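PDB 3BWT: pumilio homology domain family member 4 from Saccharomyces cerevisiae, which binds mRNA through its Pumilio-homology domain, the part present here, and takes part in regulating gene expression. Local coordinates for residues Gln114-Val117 with Asp118-Pro122; Gln101-Ile104 with Glu105-Thr109; Arg76-Leu79 with Thr80-Ser84; Ser37-Ala40 with Asp41-Glu45. One frame throughout, in Å; residues are numbered along the deposited sequence.

Contact 1: Gln114-Val117 with Asp118-Pro122; sequences QIVV and DSLRP
Ile115 O takes two bonds from Ser119: one from the hydroxyl, with OG 3.0 Å from Ile115 O, and a weak one from the backbone N of the same residue. OG meets Ile115 O at a C=O...OG angle of 160°, tilted 20° from the carbonyl plane. With OG anti to its own carbonyl carbon (chi1 -81°), the hydroxyl folds back along the helix onto the preceding turn, and it also makes a weak hydrogen bond to Ser84 O. With an alanine here, Ile115 O would probably keep little more than the weak amide bond, and the weak link to Ser84 O would go.

On another side of the helix, Val116 and Leu120 run side by side and point the same way, with CG1 of Val116 3.6 Å from CD1 of Leu120. Phe87 packs against both, and Val136 and Cys140 of helix 133-143 also touch Leu120. Three sound i to i+4 bonds hold the turn, among them Arg121 N to Val117 O at 2.8 Å, with weaker i+3 bonds beside them.

The solvent-facing side is ionic. Arg121 bends at chi3 and swings its NH2 back to Asp118 OD1, 3.2 Å away, in a salt bridge whose hydrogen bond is weak. The guanidinium lays one face over Val117 O, while Phe151 of helix 146-158 touches both Val117 and Arg121. This amphipathic part of helix 110-120 lies where Pumilio repeats 3 and 4 meet, in the alpha-helical solenoid of the Pumilio-homology domain.

Contact 2: Gln101-Ile104 with Glu105-Thr109; sequences QKLI and ECIKT
The chain runs as helix through Cys106 and leaves it at Ile107, whose psi of 134° opens the backbone into a loop. Glu105 N still makes a regular bond to Gln101 O, but the last turn tightens: Cys106 N lies 3.0 Å from Leu103 O, well above the plane of that carbonyl, and its bond to Lys102 O is weak. Ile107 N reaches Leu103 O in another weak bond.

Lys102 and Glu105 meet one turn apart along the helix. Lys102 bends at chi2 (69°), which brings its aliphatic chain across the end of Glu105: CD comes 3.3 Å from Glu105 OE1, and NZ stands 3.5 Å from the same oxygen in a salt bridge whose hydrogen bond is weak. The other oxygen, OE2, pairs with Lys139 of helix 133-143, so Glu105 spans a cation of its own helix and one of the next repeat. Both segments lie in Pumilio repeat 3; helix 96-106 packs between helices 60-70 and 133-143 in the inner row of the curved Pumilio solenoid.

Ile107 closes the helix end with its two branches. CG1 sits between its backbone N and carbonyl carbon (chi1 64°) and lies 3.3 Å from Ile104 O, while CG2 meets CD2 of Leu103 at 4.0 Å. Replacing this isoleucine with an alanine removes both branches and would probably leave a gap beside Leu103 CD2 at the helix end. Leu103 itself also packs on Val116 and Leu68. Past the turn, Thr109 caps the start of helix 110-120, and its OG1 bonds to Glu112.

Contact 3: Arg76-Leu79 with Thr80-Ser84; sequences RIVL and TKISS
Residues 76-79 and 80-83 form consecutive turns of one regular helix, joined by four backbone bonds of the i to i+4 kind, each with an N-H...O angle near 150° or above. Two of the carbonyls gain a second grip. Arg76 O receives Thr80 N at 2.9 Å and Thr80 OG1 at 3.0 Å, the amide and hydroxyl arriving from opposite faces of the carbonyl plane. Leu79 O is held likewise by Ser83, whose OG lies 2.7 Å from it. Ser83 OG stands between its own backbone N and carbonyl carbon (chi1 56°), which turns the hydroxyl back toward the previous turn. Both hydroxyls thus satisfy themselves on the backbone while remaining buried.

Side chains also pair along the helix: Val78 and Ile82 lie side by side, with CG1 of Val78 4.0 Å from CD1 of Ile82. Lys81 extends alongside Ile77, so that its CE carbon brushes Ile77 CG2 at 3.9 Å; its ammonium leads on toward Glu111 in a long, weak ion pair.

Arg76 sends its guanidinium to Glu112, in a salt bridge through NE, and to Thr73 of its own helix through NH2. Helix 73-83 packs against several neighbours: Thr80 and Ser83 touch Leu103 of helix 96-106, Thr80 also meets Ile115 of helix 110-120, and Leu79, Ile82 and Ser83 reach Thr51 of helix 51-55.

Contact 4: Ser37-Ala40 with Asp41-Glu45; sequences SKAA and DAIFE
The first turns of helix 37-47, which lie in Pumilio repeat 1, are knitted together by four backbone bonds. Phe44 N to Ala40 O, at 2.8 Å, is one of these, and Ala42 N to Lys38 O is nearly straight, with an N-H...O angle of 168°.

Asp41 lies over the first turn. Its CG is anti to its own carbonyl carbon (chi1 -71°), bringing OD1 to 3.2 Å from Ser37 O, a meeting of two acceptors rather than a bond. On the apolar side, CD1 of Ile43 rests 3.5 Å from Ala39 O and 4.5 Å from Ala39 CB, while Leu28 and Leu32 of helix 22-34 touch Ile43 from outside. The Phe44 ring leads away from the first turn and packs on Val78 and Leu79 of helix 73-83.

The small Ala39 and Ala40 probably allow close approach of Leu8 and of Leu32 of helix 22-34, respectively. Asp41 OD1, beside the acceptor Ser37 O, takes its hydrogen bond from Gln75 NE2, so the carboxylate ties this helix to helix 73-83.

Along the chain the order is contact 4, contact 3, contact 2, contact 1, all in the N-terminal part of the Pumilio-homology domain, from repeat 1 to the start of repeat 4. Contacts 1, 2 and 3 form a cluster with centres 11 to 13 Å apart: Leu103 meets Val116, Thr80 meets Ile115, and Arg76 lies against Ile107. Contact 4 joins it through contact 3 alone, where Phe44 packs on Val78 and Leu79; its centre is 27 Å from that of contact 1. Helices 37-47, 73-83 and 110-120 follow one another as one row, with helix 96-106 of the other row packed on the last two, so the apolar core runs on from repeat to repeat.

Contact 1: Gln114-Val117 with Asp118-Pro122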
ATOM      1  N   GLN A 114     -10.063 -10.822 -18.600  1.00 30.71           N
ATOM      2  CA  GLN A 114      -9.433 -12.127 -18.711  1.00 31.07           C
ATOM      3  C   GLN A 114      -8.083 -12.029 -19.403  1.00 26.55           C
ATOM      4  O   GLN A 114      -7.128 -12.678 -18.991  1.00 32.52           O
ATOM      5  CB  GLN A 114     -10.347 -13.130 -19.412  1.00 34.97           C
ATOM      6  CG  GLN A 114     -11.334 -13.778 -18.463  1.00 39.49           C
ATOM      7  CD  GLN A 114     -10.700 -14.098 -17.118  1.00 55.55           C
ATOM      8  OE1 GLN A 114     -11.194 -13.669 -16.073  1.00 57.00           O
ATOM      9  NE2 GLN A 114      -9.591 -14.842 -17.140  1.00 38.91           N
ATOM     10  N   ILE A 115      -7.998 -11.202 -20.440  1.00 22.17           N
ATOM     11  CA  ILE A 115      -6.721 -10.954 -21.105  1.00 25.16           C
ATOM     12  C   ILE A 115      -5.692 -10.333 -20.153  1.00 24.43           C
ATOM     13  O   ILE A 115      -4.501 -10.646 -20.217  1.00 20.49           O
ATOM     14  CB  ILE A 115      -6.888 -10.064 -22.360  1.00 24.84           C
ATOM     15  CG1 ILE A 115      -7.580 -10.843 -23.482  1.00 23.96           C
ATOM     16  CG2 ILE A 115      -5.541  -9.534 -22.835  1.00 23.06           C
ATOM     17  CD1 ILE A 115      -7.922 -10.002 -24.702  1.00 23.77           C
ATOM     18  N   VAL A 116      -6.153  -9.457 -19.264  1.00 22.51           N
ATOM     19  CA  VAL A 116      -5.245  -8.830 -18.323  1.00 21.01           C
ATOM     20  C   VAL A 116      -4.782  -9.815 -17.254  1.00 22.56           C
ATOM     21  O   VAL A 116      -3.586  -9.957 -17.038  1.00 29.35           O
ATOM     22  CB  VAL A 116      -5.835  -7.549 -17.701  1.00 26.01           C
ATOM     23  CG1 VAL A 116      -5.043  -7.133 -16.475  1.00 17.75           C
ATOM     24  CG2 VAL A 116      -5.845  -6.424 -18.730  1.00 23.87           C
ATOM     25  N   VAL A 117      -5.704 -10.513 -16.595  1.00 24.28           N
ATOM     26  CA  VAL A 117      -5.291 -11.492 -15.589  1.00 23.27           C
ATOM     27  C   VAL A 117      -4.406 -12.552 -16.228  1.00 23.18           C
ATOM     28  O   VAL A 117      -3.376 -12.915 -15.673  1.00 29.09           O
ATOM     29  CB  VAL A 117      -6.479 -12.173 -14.856  1.00 27.83           C
ATOM     30  CG1 VAL A 117      -7.562 -11.158 -14.522  1.00 28.92           C
ATOM     31  CG2 VAL A 117      -7.060 -13.295 -15.691  1.00 43.20           C
ATOM     32  N   ASP A 118      -4.795 -13.036 -17.403  1.00 25.97           N
ATOM     33  CA  ASP A 118      -4.012 -14.064 -18.078  1.00 27.79           C
ATOM     34  C   ASP A 118      -2.590 -13.560 -18.304  1.00 24.24           C
ATOM     35  O   ASP A 118      -1.632 -14.324 -18.194  1.00 26.77           O
ATOM     36  CB  ASP A 118      -4.642 -14.459 -19.415  1.00 23.48           C
ATOM     37  CG  ASP A 118      -5.865 -15.351 -19.259  1.00 38.32           C
ATOM     38  OD1 ASP A 118      -6.307 -15.592 -18.110  1.00 29.42           O
ATOM     39  OD2 ASP A 118      -6.386 -15.811 -20.304  1.00 36.77           O
ATOM     40  N   SER A 119      -2.465 -12.269 -18.605  1.00 21.10           N
ATOM     41  CA  SER A 119      -1.183 -11.684 -18.979  1.00 20.23           C
ATOM     42  C   SER A 119      -0.311 -11.358 -17.784  1.00 22.87           C
ATOM     43  O   SER A 119       0.910 -11.388 -17.889  1.00 23.38           O
ATOM     44  CB  SER A 119      -1.384 -10.413 -19.798  1.00 20.95           C
ATOM     45  OG  SER A 119      -1.645 -10.711 -21.152  1.00 23.34           O
ATOM     46  N   LEU A 120      -0.938 -11.030 -16.657  1.00 20.78           N
ATOM     47  CA  LEU A 120      -0.206 -10.656 -15.454  1.00 19.43           C
ATOM     48  C   LEU A 120       0.091 -11.846 -14.565  1.00 19.21           C
ATOM     49  O   LEU A 120       1.156 -11.930 -13.976  1.00 18.66           O
ATOM     50  CB  LEU A 120      -0.988  -9.611 -14.660  1.00 19.73           C
ATOM     51  CG  LEU A 120      -1.079  -8.240 -15.327  1.00 20.42           C
ATOM     52  CD1 LEU A 120      -2.007  -7.297 -14.572  1.00 18.00           C
ATOM     53  CD2 LEU A 120       0.321  -7.649 -15.458  1.00 18.78           C
ATOM     54  N   ARG A 121      -0.859 -12.768 -14.480  1.00 22.90           N
ATOM     55  CA  ARG A 121      -0.786 -13.877 -13.534  1.00 21.85           C
ATOM     56  C   ARG A 121       0.604 -14.496 -13.417  1.00 20.38           C
ATOM     57  O   ARG A 121       1.153 -14.603 -12.323  1.00 22.88           O
ATOM     58  CB  ARG A 121      -1.823 -14.938 -13.896  1.00 23.08           C
ATOM     59  CG  ARG A 121      -1.870 -16.143 -12.980  1.00 23.06           C
ATOM     60  CD  ARG A 121      -3.115 -16.940 -13.295  1.00 31.91           C
ATOM     61  NE  ARG A 121      -3.180 -17.245 -14.722  1.00 44.86           N
ATOM     62  CZ  ARG A 121      -4.298 -17.279 -15.441  1.00 56.53           C
ATOM     63  NH1 ARG A 121      -5.473 -17.018 -14.874  1.00 43.59           N
ATOM     64  NH2 ARG A 121      -4.238 -17.567 -16.739  1.00 52.50           N
ATOM     65  N   PRO A 122       1.186 -14.911 -14.543  1.00 19.45           N
ATOM     66  CA  PRO A 122       2.496 -15.566 -14.470  1.00 19.68           C
ATOM     67  C   PRO A 122       3.557 -14.750 -13.721  1.00 22.57           C
ATOM     68  O   PRO A 122       4.553 -15.322 -13.278  1.00 35.15           O
ATOM     69  CB  PRO A 122       2.898 -15.698 -15.939  1.00 19.17           C
ATOM     70  CG  PRO A 122       1.617 -15.705 -16.685  1.00 22.04           C
ATOM     71  CD  PRO A 122       0.669 -14.837 -15.920  1.00 22.74           C
TER

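Contact 2: Gln101-Ile104 with Glu105-Thr109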
ATOM      1  N   GLN A 101      -1.781   1.181 -15.947  1.00 20.87           N
ATOM      2  CA  GLN A 101      -2.775   1.423 -14.915  1.00 19.10           C
ATOM      3  C   GLN A 101      -4.020   2.051 -15.534  1.00 19.22           C
ATOM      4  O   GLN A 101      -5.144   1.686 -15.195  1.00 21.10           O
ATOM      5  CB  GLN A 101      -2.212   2.328 -13.826  1.00 19.56           C
ATOM      6  CG  GLN A 101      -1.089   1.700 -13.029  1.00 19.34           C
ATOM      7  CD  GLN A 101      -0.526   2.627 -11.963  1.00 19.37           C
ATOM      8  OE1 GLN A 101      -1.263   3.146 -11.136  1.00 23.78           O
ATOM      9  NE2 GLN A 101       0.786   2.823 -11.974  1.00 20.68           N
ATOM     10  N   LYS A 102      -3.819   2.986 -16.453  1.00 18.87           N
ATOM     11  CA  LYS A 102      -4.939   3.605 -17.155  1.00 20.79           C
ATOM     12  C   LYS A 102      -5.733   2.591 -17.975  1.00 20.19           C
ATOM     13  O   LYS A 102      -6.968   2.607 -17.979  1.00 19.72           O
ATOM     14  CB  LYS A 102      -4.464   4.728 -18.066  1.00 18.93           C
ATOM     15  CG  LYS A 102      -5.563   5.719 -18.399  1.00 24.09           C
ATOM     16  CD  LYS A 102      -5.917   6.501 -17.162  1.00 33.07           C
ATOM     17  CE  LYS A 102      -6.976   7.537 -17.423  1.00 32.66           C
ATOM     18  NZ  LYS A 102      -7.236   8.291 -16.164  1.00 50.58           N
ATOM     19  N   LEU A 103      -5.019   1.720 -18.674  1.00 18.04           N
ATOM     20  CA  LEU A 103      -5.658   0.653 -19.428  1.00 18.83           C
ATOM     21  C   LEU A 103      -6.608  -0.131 -18.532  1.00 19.48           C
ATOM     22  O   LEU A 103      -7.770  -0.335 -18.867  1.00 21.58           O
ATOM     23  CB  LEU A 103      -4.604  -0.273 -20.025  1.00 17.74           C
ATOM     24  CG  LEU A 103      -5.048  -1.356 -21.010  1.00 17.97           C
ATOM     25  CD1 LEU A 103      -3.954  -1.616 -22.034  1.00 18.58           C
ATOM     26  CD2 LEU A 103      -5.410  -2.641 -20.286  1.00 19.28           C
ATOM     27  N   ILE A 104      -6.103  -0.562 -17.383  1.00 19.64           N
ATOM     28  CA  ILE A 104      -6.900  -1.296 -16.409  1.00 20.62           C
ATOM     29  C   ILE A 104      -8.110  -0.485 -15.921  1.00 22.69           C
ATOM     30  O   ILE A 104      -9.211  -1.018 -15.789  1.00 22.17           O
ATOM     31  CB  ILE A 104      -6.037  -1.737 -15.213  1.00 17.83           C
ATOM     32  CG1 ILE A 104      -4.971  -2.737 -15.676  1.00 17.11           C
ATOM     33  CG2 ILE A 104      -6.907  -2.339 -14.126  1.00 19.18           C
ATOM     34  CD1 ILE A 104      -3.902  -3.045 -14.638  1.00 16.83           C
ATOM     35  N   GLU A 105      -7.909   0.802 -15.670  1.00 20.21           N
ATOM     36  CA  GLU A 105      -9.005   1.669 -15.269  1.00 19.47           C
ATOM     37  C   GLU A 105     -10.072   1.764 -16.340  1.00 22.69           C
ATOM     38  O   GLU A 105     -11.250   1.983 -16.041  1.00 25.91           O
ATOM     39  CB  GLU A 105      -8.485   3.066 -14.971  1.00 21.46           C
ATOM     40  CG  GLU A 105      -7.824   3.168 -13.628  1.00 31.11           C
ATOM     41  CD  GLU A 105      -7.147   4.487 -13.418  1.00 34.66           C
ATOM     42  OE1 GLU A 105      -7.109   5.289 -14.381  1.00 39.67           O
ATOM     43  OE2 GLU A 105      -6.650   4.715 -12.291  1.00 29.71           O
ATOM     44  N   CYS A 106      -9.656   1.602 -17.593  1.00 22.69           N
ATOM     45  CA  CYS A 106     -10.537   1.850 -18.727  1.00 22.28           C
ATOM     46  C   CYS A 106     -11.350   0.648 -19.193  1.00 23.60           C
ATOM     47  O   CYS A 106     -12.355   0.814 -19.873  1.00 27.66           O
ATOM     48  CB  CYS A 106      -9.742   2.401 -19.907  1.00 21.09           C
ATOM     49  SG  CYS A 106      -9.352   4.131 -19.769  1.00 22.30           S
ATOM     50  N   ILE A 107     -10.921  -0.557 -18.841  1.00 24.13           N
ATOM     51  CA  ILE A 107     -11.565  -1.738 -19.396  1.00 27.91           C
ATOM     52  C   ILE A 107     -12.974  -1.926 -18.868  1.00 28.49           C
ATOM     53  O   ILE A 107     -13.230  -1.812 -17.678  1.00 34.91           O
ATOM     54  CB  ILE A 107     -10.729  -3.027 -19.219  1.00 26.38           C
ATOM     55  CG1 ILE A 107     -10.558  -3.370 -17.741  1.00 22.57           C
ATOM     56  CG2 ILE A 107      -9.383  -2.882 -19.916  1.00 23.68           C
ATOM     57  CD1 ILE A 107      -9.624  -4.539 -17.507  1.00 22.32           C
ATOM     58  N   LYS A 108     -13.888  -2.210 -19.785  1.00 37.11           N
ATOM     59  CA  LYS A 108     -15.282  -2.387 -19.445  1.00 36.27           C
ATOM     60  C   LYS A 108     -15.689  -3.863 -19.532  1.00 36.54           C
ATOM     61  O   LYS A 108     -16.409  -4.356 -18.666  1.00 44.86           O
ATOM     62  CB  LYS A 108     -16.160  -1.493 -20.341  1.00 40.74           C
ATOM     63  CG  LYS A 108     -15.977   0.021 -20.091  1.00 34.00           C
ATOM     64  CD  LYS A 108     -16.769   0.905 -21.075  1.00 29.60           C
ATOM     65  CE  LYS A 108     -16.149   0.904 -22.478  1.00 59.22           C
ATOM     66  NZ  LYS A 108     -16.565   2.050 -23.361  1.00 43.07           N
ATOM     67  N   THR A 109     -15.214  -4.569 -20.558  1.00 37.22           N
ATOM     68  CA  THR A 109     -15.634  -5.957 -20.804  1.00 43.89           C
ATOM     69  C   THR A 109     -14.933  -6.962 -19.899  1.00 36.77           C
ATOM     70  O   THR A 109     -13.967  -6.634 -19.217  1.00 49.97           O
ATOM     71  CB  THR A 109     -15.387  -6.407 -22.276  1.00 54.65           C
ATOM     72  OG1 THR A 109     -13.981  -6.569 -22.504  1.00 48.68           O
ATOM     73  CG2 THR A 109     -15.950  -5.399 -23.271  1.00 43.41           C
TER

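Contact 3: Arg76-Leu79 with Thr80-Ser84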
ATOM      1  N   ARG A  76     -10.025  -0.436 -28.013  1.00 18.55           N
ATOM      2  CA  ARG A  76      -9.380  -0.682 -26.740  1.00 19.32           C
ATOM      3  C   ARG A  76      -8.946  -2.133 -26.617  1.00 23.59           C
ATOM      4  O   ARG A  76      -7.853  -2.424 -26.118  1.00 26.88           O
ATOM      5  CB  ARG A  76     -10.303  -0.320 -25.581  1.00 23.45           C
ATOM      6  CG  ARG A  76      -9.586  -0.285 -24.244  1.00 22.73           C
ATOM      7  CD  ARG A  76     -10.452   0.295 -23.137  1.00 29.42           C
ATOM      8  NE  ARG A  76     -11.612  -0.549 -22.884  1.00 30.86           N
ATOM      9  CZ  ARG A  76     -12.858  -0.217 -23.196  1.00 30.59           C
ATOM     10  NH1 ARG A  76     -13.108   0.960 -23.755  1.00 33.43           N
ATOM     11  NH2 ARG A  76     -13.850  -1.060 -22.939  1.00 32.70           N
ATOM     12  N   ILE A  77      -9.797  -3.045 -27.072  1.00 20.76           N
ATOM     13  CA  ILE A  77      -9.488  -4.468 -26.992  1.00 21.70           C
ATOM     14  C   ILE A  77      -8.288  -4.840 -27.857  1.00 23.32           C
ATOM     15  O   ILE A  77      -7.541  -5.770 -27.530  1.00 27.04           O
ATOM     16  CB  ILE A  77     -10.714  -5.333 -27.345  1.00 22.07           C
ATOM     17  CG1 ILE A  77     -11.835  -5.038 -26.348  1.00 30.42           C
ATOM     18  CG2 ILE A  77     -10.368  -6.804 -27.284  1.00 20.01           C
ATOM     19  CD1 ILE A  77     -13.185  -5.538 -26.757  1.00 27.07           C
ATOM     20  N   VAL A  78      -8.091  -4.104 -28.947  1.00 19.81           N
ATOM     21  CA  VAL A  78      -6.959  -4.351 -29.823  1.00 22.22           C
ATOM     22  C   VAL A  78      -5.676  -3.862 -29.162  1.00 23.73           C
ATOM     23  O   VAL A  78      -4.649  -4.545 -29.194  1.00 24.54           O
ATOM     24  CB  VAL A  78      -7.130  -3.675 -31.205  1.00 22.23           C
ATOM     25  CG1 VAL A  78      -5.839  -3.787 -32.024  1.00 17.53           C
ATOM     26  CG2 VAL A  78      -8.305  -4.278 -31.951  1.00 17.16           C
ATOM     27  N   LEU A  79      -5.734  -2.675 -28.567  1.00 20.29           N
ATOM     28  CA  LEU A  79      -4.585  -2.145 -27.851  1.00 19.44           C
ATOM     29  C   LEU A  79      -4.196  -3.092 -26.725  1.00 23.05           C
ATOM     30  O   LEU A  79      -3.004  -3.311 -26.468  1.00 25.66           O
ATOM     31  CB  LEU A  79      -4.868  -0.747 -27.302  1.00 18.36           C
ATOM     32  CG  LEU A  79      -5.091   0.331 -28.363  1.00 20.07           C
ATOM     33  CD1 LEU A  79      -5.077   1.735 -27.760  1.00 18.64           C
ATOM     34  CD2 LEU A  79      -4.059   0.211 -29.473  1.00 18.50           C
ATOM     35  N   THR A  80      -5.196  -3.669 -26.063  1.00 21.28           N
ATOM     36  CA  THR A  80      -4.929  -4.609 -24.979  1.00 24.08           C
ATOM     37  C   THR A  80      -4.258  -5.861 -25.530  1.00 21.77           C
ATOM     38  O   THR A  80      -3.299  -6.359 -24.948  1.00 21.44           O
ATOM     39  CB  THR A  80      -6.216  -5.039 -24.195  1.00 27.73           C
ATOM     40  OG1 THR A  80      -6.936  -3.890 -23.726  1.00 22.05           O
ATOM     41  CG2 THR A  80      -5.848  -5.918 -23.004  1.00 18.83           C
ATOM     42  N   LYS A  81      -4.760  -6.372 -26.650  1.00 22.55           N
ATOM     43  CA  LYS A  81      -4.209  -7.612 -27.204  1.00 28.75           C
ATOM     44  C   LYS A  81      -2.762  -7.466 -27.664  1.00 21.71           C
ATOM     45  O   LYS A  81      -1.958  -8.377 -27.491  1.00 25.75           O
ATOM     46  CB  LYS A  81      -5.083  -8.168 -28.334  1.00 32.37           C
ATOM     47  CG  LYS A  81      -6.400  -8.784 -27.849  1.00 37.70           C
ATOM     48  CD  LYS A  81      -7.249  -9.323 -29.009  1.00 40.39           C
ATOM     49  CE  LYS A  81      -8.537  -9.979 -28.507  1.00 42.68           C
ATOM     50  NZ  LYS A  81      -9.303 -10.635 -29.610  1.00 34.63           N
ATOM     51  N   ILE A  82      -2.435  -6.314 -28.233  1.00 19.58           N
ATOM     52  CA  ILE A  82      -1.104  -6.064 -28.753  1.00 19.96           C
ATOM     53  C   ILE A  82      -0.104  -5.887 -27.623  1.00 22.96           C
ATOM     54  O   ILE A  82       1.028  -6.391 -27.685  1.00 21.07           O
ATOM     55  CB  ILE A  82      -1.090  -4.798 -29.650  1.00 29.05           C
ATOM     56  CG1 ILE A  82      -1.776  -5.085 -30.995  1.00 26.41           C
ATOM     57  CG2 ILE A  82       0.331  -4.282 -29.856  1.00 16.68           C
ATOM     58  CD1 ILE A  82      -1.845  -3.885 -31.927  1.00 20.12           C
ATOM     59  N   SER A  83      -0.523  -5.174 -26.580  1.00 22.56           N
ATOM     60  CA  SER A  83       0.384  -4.876 -25.478  1.00 20.40           C
ATOM     61  C   SER A  83       0.519  -6.021 -24.477  1.00 18.52           C
ATOM     62  O   SER A  83       1.558  -6.149 -23.835  1.00 19.32           O
ATOM     63  CB  SER A  83      -0.019  -3.581 -24.769  1.00 19.47           C
ATOM     64  OG  SER A  83      -1.354  -3.637 -24.323  1.00 18.31           O
ATOM     65  N   SER A  84      -0.507  -6.865 -24.377  1.00 18.19           N
ATOM     66  CA  SER A  84      -0.585  -7.867 -23.306  1.00 18.80           C
ATOM     67  C   SER A  84       0.629  -8.789 -23.156  1.00 18.11           C
ATOM     68  O   SER A  84       0.998  -9.132 -22.040  1.00 20.74           O
ATOM     69  CB  SER A  84      -1.871  -8.692 -23.398  1.00 20.31           C
ATOM     70  OG  SER A  84      -1.941  -9.410 -24.617  1.00 26.32           O
TER

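Contact 4: Ser37-Ala40 with Asp41-Glu45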
ATOM      1  N   SER A  37     -13.814  11.258 -31.645  1.00 23.27           N
ATOM      2  CA  SER A  37     -13.924  10.017 -32.404  1.00 24.46           C
ATOM      3  C   SER A  37     -13.014   9.942 -33.647  1.00 26.28           C
ATOM      4  O   SER A  37     -12.266   8.969 -33.809  1.00 23.04           O
ATOM      5  CB  SER A  37     -15.377   9.761 -32.796  1.00 33.06           C
ATOM      6  OG  SER A  37     -15.527   8.478 -33.373  1.00 41.18           O
ATOM      7  N   LYS A  38     -13.077  10.946 -34.506  1.00 24.16           N
ATOM      8  CA  LYS A  38     -12.207  10.916 -35.685  1.00 23.55           C
ATOM      9  C   LYS A  38     -10.748  10.977 -35.276  1.00 24.30           C
ATOM     10  O   LYS A  38      -9.901  10.364 -35.919  1.00 27.97           O
ATOM     11  CB  LYS A  38     -12.526  12.004 -36.729  1.00 23.58           C
ATOM     12  CG  LYS A  38     -13.851  11.878 -37.445  1.00 23.33           C
ATOM     13  CD  LYS A  38     -14.014  13.020 -38.458  1.00 67.68           C
ATOM     14  CE  LYS A  38     -15.366  12.937 -39.204  1.00 68.43           C
ATOM     15  NZ  LYS A  38     -15.564  14.048 -40.196  1.00 24.64           N
ATOM     16  N   ALA A  39     -10.452  11.715 -34.222  1.00 27.48           N
ATOM     17  CA  ALA A  39      -9.091  11.793 -33.702  1.00 23.05           C
ATOM     18  C   ALA A  39      -8.656  10.432 -33.170  1.00 21.57           C
ATOM     19  O   ALA A  39      -7.568   9.958 -33.498  1.00 23.59           O
ATOM     20  CB  ALA A  39      -8.986  12.848 -32.629  1.00 24.30           C
ATOM     21  N   ALA A  40      -9.517   9.803 -32.371  1.00 20.25           N
ATOM     22  CA  ALA A  40      -9.245   8.476 -31.814  1.00 20.11           C
ATOM     23  C   ALA A  40      -8.982   7.438 -32.907  1.00 22.68           C
ATOM     24  O   ALA A  40      -8.085   6.606 -32.779  1.00 20.14           O
ATOM     25  CB  ALA A  40     -10.389   8.021 -30.911  1.00 19.15           C
ATOM     26  N   ASP A  41      -9.766   7.488 -33.982  1.00 21.93           N
ATOM     27  CA  ASP A  41      -9.603   6.543 -35.076  1.00 19.84           C
ATOM     28  C   ASP A  41      -8.255   6.739 -35.758  1.00 20.46           C
ATOM     29  O   ASP A  41      -7.479   5.802 -35.929  1.00 21.04           O
ATOM     30  CB  ASP A  41     -10.708   6.737 -36.111  1.00 21.46           C
ATOM     31  CG  ASP A  41     -12.064   6.286 -35.623  1.00 26.59           C
ATOM     32  OD1 ASP A  41     -12.179   5.805 -34.473  1.00 24.26           O
ATOM     33  OD2 ASP A  41     -13.026   6.419 -36.410  1.00 24.20           O
ATOM     34  N   ALA A  42      -7.997   7.973 -36.167  1.00 19.44           N
ATOM     35  CA  ALA A  42      -6.793   8.294 -36.903  1.00 20.01           C
ATOM     36  C   ALA A  42      -5.568   7.934 -36.079  1.00 22.45           C
ATOM     37  O   ALA A  42      -4.598   7.356 -36.581  1.00 23.15           O
ATOM     38  CB  ALA A  42      -6.779   9.767 -37.236  1.00 21.37           C
ATOM     39  N   ILE A  43      -5.620   8.289 -34.804  1.00 20.31           N
ATOM     40  CA  ILE A  43      -4.490   8.071 -33.925  1.00 20.16           C
ATOM     41  C   ILE A  43      -4.354   6.593 -33.566  1.00 19.76           C
ATOM     42  O   ILE A  43      -3.247   6.067 -33.492  1.00 19.20           O
ATOM     43  CB  ILE A  43      -4.574   8.979 -32.693  1.00 20.68           C
ATOM     44  CG1 ILE A  43      -4.312  10.427 -33.120  1.00 18.57           C
ATOM     45  CG2 ILE A  43      -3.573   8.543 -31.623  1.00 19.34           C
ATOM     46  CD1 ILE A  43      -4.767  11.453 -32.123  1.00 19.19           C
ATOM     47  N   PHE A  44      -5.480   5.920 -33.373  1.00 19.89           N
ATOM     48  CA  PHE A  44      -5.467   4.482 -33.137  1.00 20.45           C
ATOM     49  C   PHE A  44      -4.832   3.747 -34.314  1.00 20.14           C
ATOM     50  O   PHE A  44      -3.966   2.890 -34.131  1.00 22.70           O
ATOM     51  CB  PHE A  44      -6.890   3.961 -32.885  1.00 20.06           C
ATOM     52  CG  PHE A  44      -7.016   2.457 -32.941  1.00 21.47           C
ATOM     53  CD1 PHE A  44      -6.752   1.677 -31.821  1.00 20.48           C
ATOM     54  CD2 PHE A  44      -7.416   1.822 -34.113  1.00 19.65           C
ATOM     55  CE1 PHE A  44      -6.882   0.293 -31.873  1.00 20.05           C
ATOM     56  CE2 PHE A  44      -7.543   0.442 -34.164  1.00 17.87           C
ATOM     57  CZ  PHE A  44      -7.277  -0.321 -33.048  1.00 17.51           C
ATOM     58  N   GLU A  45      -5.251   4.078 -35.525  1.00 18.93           N
ATOM     59  CA  GLU A  45      -4.731   3.374 -36.691  1.00 19.99           C
ATOM     60  C   GLU A  45      -3.227   3.565 -36.892  1.00 19.43           C
ATOM     61  O   GLU A  45      -2.535   2.644 -37.315  1.00 19.18           O
ATOM     62  CB  GLU A  45      -5.496   3.758 -37.959  1.00 17.08           C
ATOM     63  CG  GLU A  45      -6.934   3.339 -37.941  1.00 18.32           C
ATOM     64  CD  GLU A  45      -7.131   1.829 -37.838  1.00 21.31           C
ATOM     65  OE1 GLU A  45      -6.147   1.075 -38.005  1.00 17.98           O
ATOM     66  OE2 GLU A  45      -8.290   1.399 -37.596  1.00 20.71           O
TER